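Local coordinates for protein succinylglutamate desuccinylase/aspartoacylase (PDB 3LWU) that binds zinc and is probably a hydrolase of the succinylglutamate desuccinylase/aspartoacylase family, thought to act on ester bonds, at residues Q59-G64 with A92-P97; H63-Q68 with A264-I269; Q37-P42 with N96-N101. All coordinates share one frame; numbering follows the deposited sequence.

Contact 1: Q59-G64 with A92-P97; sequences QANVHG and APLANP. With ZN (zinc ion), chain C.
Ala60 is held by backbone bonds on both its polar atoms. Its N donates to Ala92 O (3.1 Å), next to the one parallel bridge, Gln59 with Ala92. Its O accepts from Ala95 N, also at 3.1 Å, with the donor nearly in line with the carbonyl. A side-chain bond follows further along. Asn96 ND2 donates to Val62 O at 2.8 Å, almost straight (164°). That donor lies in the carbonyl plane of Val62, and the acceptor lies in the amide plane of Asn96. Asn96 CG is anti to its backbone N (chi1 -179°), which carries the amide across to Val62.

The apolar pair is Val62 CG2 and Ala95 CB, at 4.1 Å. The Asn61 side chain runs beside Leu94, both pointing the same way, with OD1 near CD2.

Asn61 has a positive phi and ties down the loop that follows it. Its ND2 donates to His63 O (2.9 Å) and to Gly64 O (3.1 Å), the latter from above the carbonyl plane. Its OD1 accepts from Asn70 ND2. A leucine here would remove these bonds and would probably leave the His63 and Gly64 carbonyls without this donor, Asn70 ND2 without this acceptor and the loop less fixed.

The loop after strand 56-60, pinned here to the end of strand 89-92, holds His63, whose ND1 binds the zinc ion at 2.1 Å, consistent with the M14-like family.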
loop_
_atom_site.group_PDB
_atom_site.type_symbol
_atom_site.label_atom_id
_atom_site.label_comp_id
_atom_site.label_asym_id
_atom_site.label_seq_id
_atom_site.Cartn_x
_atom_site.Cartn_y
_atom_site.Cartn_z
ATOM N N GLN A 59 -23.744 -10.926 -10.159
ATOM C CA GLN A 59 -22.293 -10.795 -10.068
ATOM C C GLN A 59 -21.866 -10.630 -8.615
ATOM O O GLN A 59 -22.646 -10.205 -7.794
ATOM C CB GLN A 59 -21.736 -9.649 -10.924
ATOM C CG GLN A 59 -22.180 -8.208 -10.510
ATOM C CD GLN A 59 -21.481 -7.127 -11.302
ATOM O OE1 GLN A 59 -21.143 -7.335 -12.466
ATOM N NE2 GLN A 59 -21.247 -5.963 -10.667
ATOM N N ALA A 60 -20.632 -11.011 -8.308
ATOM C CA ALA A 60 -20.059 -10.815 -6.986
ATOM C C ALA A 60 -18.662 -10.237 -7.069
ATOM O O ALA A 60 -17.967 -10.429 -8.088
ATOM C CB ALA A 60 -19.997 -12.177 -6.205
ATOM N N ASN A 61 -18.249 -9.553 -5.992
ATOM C CA ASN A 61 -16.805 -9.374 -5.653
ATOM C C ASN A 61 -16.137 -8.314 -6.512
ATOM O O ASN A 61 -14.937 -8.327 -6.698
ATOM C CB ASN A 61 -16.084 -10.733 -5.743
ATOM C CG ASN A 61 -14.811 -10.862 -4.861
ATOM O OD1 ASN A 61 -14.193 -11.921 -4.901
ATOM N ND2 ASN A 61 -14.449 -9.834 -4.058
ATOM N N VAL A 62 -16.922 -7.340 -6.985
ATOM C CA VAL A 62 -16.348 -6.176 -7.647
ATOM C C VAL A 62 -15.446 -5.391 -6.708
ATOM O O VAL A 62 -14.428 -4.820 -7.116
ATOM C CB VAL A 62 -17.426 -5.277 -8.224
ATOM C CG1 VAL A 62 -16.829 -3.950 -8.661
ATOM C CG2 VAL A 62 -18.088 -5.984 -9.407
ATOM N N HIS A 63 -15.847 -5.338 -5.454
ATOM C CA HIS A 63 -14.979 -4.865 -4.374
ATOM C C HIS A 63 -14.237 -6.089 -3.929
ATOM O O HIS A 63 -14.845 -7.033 -3.479
ATOM C CB HIS A 63 -15.830 -4.256 -3.225
ATOM C CG HIS A 63 -16.294 -2.859 -3.502
ATOM N ND1 HIS A 63 -17.542 -2.393 -3.149
ATOM C CD2 HIS A 63 -15.695 -1.843 -4.169
ATOM C CE1 HIS A 63 -17.676 -1.136 -3.534
ATOM N NE2 HIS A 63 -16.570 -0.777 -4.167
ATOM N N GLY A 64 -12.909 -6.104 -4.034
ATOM C CA GLY A 64 -12.172 -7.356 -3.965
ATOM C C GLY A 64 -12.102 -8.058 -2.625
ATOM O O GLY A 64 -11.828 -9.246 -2.586
ATOM N N ALA A 92 -21.664 -14.167 -12.611
ATOM C CA ALA A 92 -20.297 -13.688 -12.800
ATOM C C ALA A 92 -19.639 -13.559 -11.431
ATOM O O ALA A 92 -19.614 -12.474 -10.861
ATOM C CB ALA A 92 -20.267 -12.347 -13.547
ATOM N N PRO A 93 -19.138 -14.682 -10.880
ATOM C CA PRO A 93 -18.393 -14.529 -9.642
ATOM C C PRO A 93 -16.992 -14.001 -9.937
ATOM O O PRO A 93 -16.594 -13.923 -11.093
ATOM C CB PRO A 93 -18.349 -15.949 -9.091
ATOM C CG PRO A 93 -18.314 -16.786 -10.276
ATOM C CD PRO A 93 -19.182 -16.088 -11.307
ATOM N N LEU A 94 -16.259 -13.616 -8.908
ATOM C CA LEU A 94 -14.867 -13.154 -9.088
ATOM C C LEU A 94 -14.807 -12.081 -10.191
ATOM O O LEU A 94 -13.990 -12.154 -11.099
ATOM C CB LEU A 94 -13.954 -14.340 -9.430
ATOM C CG LEU A 94 -13.886 -15.491 -8.411
ATOM C CD1 LEU A 94 -13.143 -16.728 -9.042
ATOM C CD2 LEU A 94 -13.242 -15.142 -7.023
ATOM N N ALA A 95 -15.667 -11.079 -10.102
ATOM C CA ALA A 95 -15.881 -10.169 -11.219
ATOM C C ALA A 95 -14.838 -9.072 -11.337
ATOM O O ALA A 95 -14.867 -8.325 -12.298
ATOM C CB ALA A 95 -17.303 -9.555 -11.161
ATOM N N ASN A 96 -13.927 -8.947 -10.371
ATOM C CA ASN A 96 -12.877 -7.959 -10.463
ATOM C C ASN A 96 -11.554 -8.566 -10.066
ATOM O O ASN A 96 -11.044 -8.317 -8.957
ATOM C CB ASN A 96 -13.217 -6.730 -9.610
ATOM C CG ASN A 96 -12.131 -5.641 -9.702
ATOM O OD1 ASN A 96 -11.184 -5.795 -10.479
ATOM N ND2 ASN A 96 -12.276 -4.535 -8.927
ATOM N N PRO A 97 -10.969 -9.384 -10.955
ATOM C CA PRO A 97 -9.737 -10.094 -10.570
ATOM C C PRO A 97 -8.617 -9.165 -10.110
ATOM O O PRO A 97 -7.874 -9.507 -9.165
ATOM C CB PRO A 97 -9.376 -10.908 -11.824
ATOM C CG PRO A 97 -10.178 -10.285 -12.917
ATOM C CD PRO A 97 -11.433 -9.795 -12.281
HETATM ZN ZN ZN C . -19.015 -3.414 -2.107
#

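Contact 2: H63-Q68 with A264-I269. With ZN (zinc ion), chain C.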
loop_
_atom_site.group_PDB
_atom_site.type_symbol
_atom_site.label_atom_id
_atom_site.label_comp_id
_atom_site.label_asym_id
_atom_site.label_seq_id
_atom_site.Cartn_x
_atom_site.Cartn_y
_atom_site.Cartn_z
ATOM N N HIS A 63 -15.847 -5.338 -5.454
ATOM C CA HIS A 63 -14.979 -4.865 -4.374
ATOM C C HIS A 63 -14.237 -6.089 -3.929
ATOM O O HIS A 63 -14.845 -7.033 -3.479
ATOM C CB HIS A 63 -15.830 -4.256 -3.225
ATOM C CG HIS A 63 -16.294 -2.859 -3.502
ATOM N ND1 HIS A 63 -17.542 -2.393 -3.149
ATOM C CD2 HIS A 63 -15.695 -1.843 -4.169
ATOM C CE1 HIS A 63 -17.676 -1.136 -3.534
ATOM N NE2 HIS A 63 -16.570 -0.777 -4.167
ATOM N N GLY A 64 -12.909 -6.104 -4.034
ATOM C CA GLY A 64 -12.172 -7.356 -3.965
ATOM C C GLY A 64 -12.102 -8.058 -2.625
ATOM O O GLY A 64 -11.828 -9.246 -2.586
ATOM N N ALA A 65 -12.324 -7.318 -1.537
ATOM C CA ALA A 65 -12.363 -7.885 -0.192
ATOM C C ALA A 65 -13.686 -8.555 0.101
ATOM O O ALA A 65 -13.826 -9.311 1.063
ATOM C CB ALA A 65 -12.123 -6.747 0.887
ATOM N N GLU A 66 -14.681 -8.248 -0.716
ATOM C CA GLU A 66 -16.045 -8.657 -0.458
ATOM C C GLU A 66 -16.309 -10.011 -1.097
ATOM O O GLU A 66 -17.025 -10.104 -2.105
ATOM C CB GLU A 66 -16.980 -7.556 -0.945
ATOM C CG GLU A 66 -16.751 -6.248 -0.192
ATOM C CD GLU A 66 -17.600 -5.074 -0.646
ATOM O OE1 GLU A 66 -18.535 -5.297 -1.431
ATOM O OE2 GLU A 66 -17.289 -3.889 -0.255
ATOM N N VAL A 67 -15.695 -11.047 -0.504
ATOM C CA VAL A 67 -15.617 -12.361 -1.126
ATOM C C VAL A 67 -16.830 -13.258 -0.881
ATOM O O VAL A 67 -16.997 -14.230 -1.637
ATOM C CB VAL A 67 -14.289 -13.129 -0.783
ATOM C CG1 VAL A 67 -13.069 -12.404 -1.412
ATOM C CG2 VAL A 67 -14.113 -13.341 0.746
ATOM N N GLN A 68 -17.714 -12.927 0.086
ATOM C CA GLN A 68 -18.829 -13.853 0.459
ATOM C C GLN A 68 -19.778 -14.117 -0.704
ATOM O O GLN A 68 -20.322 -15.221 -0.812
ATOM C CB GLN A 68 -19.589 -13.363 1.708
ATOM C CG GLN A 68 -20.840 -14.162 2.164
ATOM C CD GLN A 68 -20.561 -15.542 2.734
ATOM O OE1 GLN A 68 -19.490 -16.172 2.499
ATOM N NE2 GLN A 68 -21.532 -16.046 3.487
ATOM N N ALA A 264 -23.311 -9.397 4.872
ATOM C CA ALA A 264 -22.531 -9.399 6.124
ATOM C C ALA A 264 -21.119 -8.901 5.882
ATOM O O ALA A 264 -20.971 -7.940 5.177
ATOM C CB ALA A 264 -22.580 -10.755 6.859
ATOM N N SER A 265 -20.102 -9.515 6.485
ATOM C CA SER A 265 -18.776 -8.912 6.532
ATOM C C SER A 265 -17.845 -9.341 5.385
ATOM O O SER A 265 -17.958 -10.439 4.820
ATOM C CB SER A 265 -18.126 -9.206 7.882
ATOM O OG SER A 265 -18.982 -8.769 8.949
ATOM N N GLN A 266 -16.955 -8.433 5.044
ATOM C CA GLN A 266 -15.856 -8.700 4.109
ATOM C C GLN A 266 -14.831 -9.666 4.667
ATOM O O GLN A 266 -14.878 -10.025 5.856
ATOM C CB GLN A 266 -15.170 -7.380 3.744
ATOM C CG GLN A 266 -14.378 -6.783 4.895
ATOM C CD GLN A 266 -13.869 -5.383 4.584
ATOM O OE1 GLN A 266 -14.270 -4.778 3.586
ATOM N NE2 GLN A 266 -13.012 -4.837 5.478
ATOM N N GLU A 267 -13.906 -10.096 3.809
ATOM C CA GLU A 267 -12.810 -10.975 4.196
ATOM C C GLU A 267 -13.277 -12.223 4.898
ATOM O O GLU A 267 -12.637 -12.694 5.849
ATOM C CB GLU A 267 -11.801 -10.217 5.096
ATOM C CG GLU A 267 -11.061 -9.126 4.317
ATOM C CD GLU A 267 -10.140 -9.724 3.240
ATOM O OE1 GLU A 267 -10.266 -10.930 2.844
ATOM O OE2 GLU A 267 -9.234 -9.025 2.856
ATOM N N ARG A 268 -14.410 -12.751 4.436
ATOM C CA ARG A 268 -15.027 -13.879 5.096
ATOM C C ARG A 268 -15.762 -14.736 4.072
ATOM O O ARG A 268 -16.450 -14.203 3.207
ATOM C CB ARG A 268 -16.024 -13.348 6.133
ATOM C CG ARG A 268 -16.922 -14.391 6.792
ATOM C CD ARG A 268 -18.084 -13.643 7.463
ATOM N NE ARG A 268 -19.005 -14.503 8.191
ATOM C CZ ARG A 268 -20.274 -14.741 7.867
ATOM N NH1 ARG A 268 -20.834 -14.222 6.779
ATOM N NH2 ARG A 268 -20.993 -15.528 8.654
ATOM N N ILE A 269 -15.624 -16.049 4.214
ATOM C CA ILE A 269 -16.370 -17.044 3.468
ATOM C C ILE A 269 -17.046 -17.907 4.525
ATOM O O ILE A 269 -16.388 -18.421 5.423
ATOM C CB ILE A 269 -15.431 -17.926 2.646
ATOM C CG1 ILE A 269 -14.828 -17.146 1.477
ATOM C CG2 ILE A 269 -16.119 -19.176 2.191
ATOM C CD1 ILE A 269 -15.769 -16.644 0.452
HETATM ZN ZN ZN C . -19.015 -3.414 -2.107
HETATM O O HOH W 1 -16.737 -11.575 2.616
#
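This is a loop-to-loop contact beside the zinc site, largely buried. The loop between strand 56-60 and helix 68-80 meets the loop between strand 257-263 and helix 271-287. One direct hydrogen bond joins them: Glu267 N to Ala65 O, 2.9 Å and nearly straight (172°). A water adds a second link. It donates to Ser265 O and Arg268 O and accepts a weak bond from Gln68 N.

The apolar part is Val67 against Ile269, whose side chains cross at about a right angle. Ile269 CD1 reaches Val67 CG2 (3.7 Å) and also approaches Val67 O (3.4 Å). The Gln68 chain bends at chi2 (70°), bringing OE1 to Ile269 CA at 3.4 Å; the same oxygen accepts from Asp270 N. Gln68 NE2 lies near Arg268 NH1, which forms a salt bridge with Asp273. Glu267 OE1 bonds to Ser369 of the second subunit, so the loop also meets the subunit interface.

Glu66 sits in an inverse gamma turn and its chain is extended. Its carboxylate grips the zinc ion unevenly, Glu66 OE1 at 2.1 Å and Glu66 OE2 at 2.6 Å. OE1 also accepts from Thr193 N. With His63 and His192 it completes the His-x-x-Glu plus His zinc site of the M14-like family.

Contact 3: Q37-P42 with N96-N101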
loop_
_atom_site.group_PDB
_atom_site.type_symbol
_atom_site.label_atom_id
_atom_site.label_comp_id
_atom_site.label_asym_id
_atom_site.label_seq_id
_atom_site.Cartn_x
_atom_site.Cartn_y
_atom_site.Cartn_z
ATOM N N GLN A 37 -0.683 -10.841 -19.078
ATOM C CA GLN A 37 -1.730 -11.693 -18.571
ATOM C C GLN A 37 -3.087 -10.973 -18.668
ATOM O O GLN A 37 -3.231 -9.828 -18.279
ATOM C CB GLN A 37 -1.386 -12.045 -17.116
ATOM C CG GLN A 37 -2.347 -13.029 -16.364
ATOM C CD GLN A 37 -1.613 -13.820 -15.230
ATOM O OE1 GLN A 37 -1.413 -15.041 -15.381
ATOM N NE2 GLN A 37 -1.180 -13.127 -14.115
ATOM N N ALA A 38 -4.042 -11.679 -19.244
ATOM C CA ALA A 38 -5.410 -11.256 -19.350
ATOM C C ALA A 38 -6.048 -11.218 -17.992
ATOM O O ALA A 38 -5.788 -12.085 -17.147
ATOM C CB ALA A 38 -6.215 -12.234 -20.288
ATOM N N LEU A 39 -6.875 -10.205 -17.772
ATOM C CA LEU A 39 -7.761 -10.197 -16.620
ATOM C C LEU A 39 -9.084 -10.770 -17.109
ATOM O O LEU A 39 -9.757 -10.172 -17.976
ATOM C CB LEU A 39 -7.962 -8.769 -16.099
ATOM C CG LEU A 39 -6.747 -8.165 -15.377
ATOM C CD1 LEU A 39 -6.950 -6.597 -15.176
ATOM C CD2 LEU A 39 -6.497 -8.914 -14.041
ATOM N N THR A 40 -9.469 -11.914 -16.565
ATOM C CA THR A 40 -10.680 -12.584 -16.999
ATOM C C THR A 40 -11.651 -12.852 -15.834
ATOM O O THR A 40 -11.249 -12.958 -14.648
ATOM C CB THR A 40 -10.336 -13.909 -17.751
ATOM O OG1 THR A 40 -9.765 -14.805 -16.827
ATOM C CG2 THR A 40 -9.308 -13.711 -18.864
ATOM N N VAL A 41 -12.935 -12.896 -16.179
ATOM C CA VAL A 41 -14.030 -13.207 -15.276
ATOM C C VAL A 41 -14.721 -14.443 -15.803
ATOM O O VAL A 41 -15.047 -14.490 -16.984
ATOM C CB VAL A 41 -15.035 -12.057 -15.225
ATOM C CG1 VAL A 41 -16.259 -12.430 -14.401
ATOM C CG2 VAL A 41 -14.338 -10.785 -14.687
ATOM N N PRO A 42 -14.945 -15.458 -14.939
ATOM C CA PRO A 42 -15.654 -16.664 -15.339
ATOM C C PRO A 42 -17.166 -16.402 -15.347
ATOM O O PRO A 42 -17.671 -15.739 -14.467
ATOM C CB PRO A 42 -15.277 -17.670 -14.255
ATOM C CG PRO A 42 -14.957 -16.854 -13.048
ATOM C CD PRO A 42 -14.456 -15.528 -13.552
ATOM N N ASN A 96 -13.927 -8.947 -10.371
ATOM C CA ASN A 96 -12.877 -7.959 -10.463
ATOM C C ASN A 96 -11.554 -8.566 -10.066
ATOM O O ASN A 96 -11.044 -8.317 -8.957
ATOM C CB ASN A 96 -13.217 -6.730 -9.610
ATOM C CG ASN A 96 -12.131 -5.641 -9.702
ATOM O OD1 ASN A 96 -11.184 -5.795 -10.479
ATOM N ND2 ASN A 96 -12.276 -4.535 -8.927
ATOM N N PRO A 97 -10.969 -9.384 -10.955
ATOM C CA PRO A 97 -9.737 -10.094 -10.570
ATOM C C PRO A 97 -8.617 -9.165 -10.110
ATOM O O PRO A 97 -7.874 -9.507 -9.165
ATOM C CB PRO A 97 -9.376 -10.908 -11.824
ATOM C CG PRO A 97 -10.178 -10.285 -12.917
ATOM C CD PRO A 97 -11.433 -9.795 -12.281
ATOM N N LEU A 98 -8.517 -7.973 -10.701
ATOM C CA LEU A 98 -7.439 -7.031 -10.295
ATOM C C LEU A 98 -7.608 -6.670 -8.829
ATOM O O LEU A 98 -6.665 -6.764 -8.055
ATOM C CB LEU A 98 -7.429 -5.756 -11.163
ATOM C CG LEU A 98 -6.409 -4.641 -10.889
ATOM C CD1 LEU A 98 -4.947 -5.060 -10.849
ATOM C CD2 LEU A 98 -6.616 -3.589 -11.990
ATOM N N GLY A 99 -8.821 -6.302 -8.442
ATOM C CA GLY A 99 -9.107 -5.935 -7.068
ATOM C C GLY A 99 -8.995 -7.122 -6.106
ATOM O O GLY A 99 -8.495 -6.987 -5.008
ATOM N N ILE A 100 -9.478 -8.277 -6.515
ATOM C CA ILE A 100 -9.516 -9.472 -5.641
ATOM C C ILE A 100 -8.111 -9.915 -5.292
ATOM O O ILE A 100 -7.868 -10.384 -4.169
ATOM C CB ILE A 100 -10.259 -10.632 -6.364
ATOM C CG1 ILE A 100 -11.747 -10.325 -6.458
ATOM C CG2 ILE A 100 -10.012 -12.039 -5.694
ATOM C CD1 ILE A 100 -12.477 -11.046 -7.630
ATOM N N ASN A 101 -7.209 -9.788 -6.270
ATOM C CA ASN A 101 -5.824 -10.215 -6.130
ATOM C C ASN A 101 -4.882 -9.150 -5.539
ATOM O O ASN A 101 -3.691 -9.369 -5.422
ATOM C CB ASN A 101 -5.278 -10.737 -7.487
ATOM C CG ASN A 101 -5.994 -11.995 -7.941
ATOM O OD1 ASN A 101 -6.318 -12.836 -7.100
ATOM N ND2 ASN A 101 -6.274 -12.122 -9.255
#
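Leu39, on strand 38-46, packs against the first turn of helix 97-100, a short helix with an asparagine N-cap. Leu39 CB already lies 4.2 Å from Pro97 CG. CG is anti to the carbonyl carbon (chi1 -72°), and the two methyls fork over the helix start. Leu39 CD2 lies 4.1 Å from Pro97 CG and close to Leu98 N. Leu39 CD1 goes on to Leu98 CB, also at 4.1 Å. One leucine therefore touches two successive residues of the helix.

The Pro97 ring makes the other contacts with the strand. Pro97 CG lies 3.4 Å from Thr40 O, so the ring rests on the strand backbone between Leu39 and Val41. Val41 crosses it at about a right angle, with Val41 CG2 3.9 Å from Pro97 CD. The contact across the two segments is thus mainly apolar.

Proline suits the first turn of a helix, where its missing N-H costs no bond. The contact joins strand 38-46, which pairs antiparallel with 24-32 and with 89-92, to the chain that leaves strand 89-92. Leu39 and Val41 also pack on Val30 of strand 24-32. Thr35 of the third subunit packs on Pro97 and Ile100, which places the helix at a subunit interface. The cap itself is a side-chain bond: Gly99 N donates to Asn96 OD1 at 3.2 Å, the donor standing above the carbonyl plane of the amide.

Contacts 1 and 2 share His63 and Gly64, and their centres are about 10 Å apart. Between them they supply the zinc ligands His63 and Glu66; His192 is the third. Asn61 joins the two, with OD1 3.7 Å from Val67 CG1. Contacts 1 and 3 share Asn96 and Pro97, with centres about 8 Å apart. Asn96 serves both: its ND2 bonds across contact 1, while its OD1 caps the helix that packs in contact 3. Ala95 O also lies 3.5 Å from Val41 CG2. Contact 3 is further from the metal, the Pro97 side chain being about 11 Å from that of His63. Contacts 2 and 3 have centres about 16 Å apart.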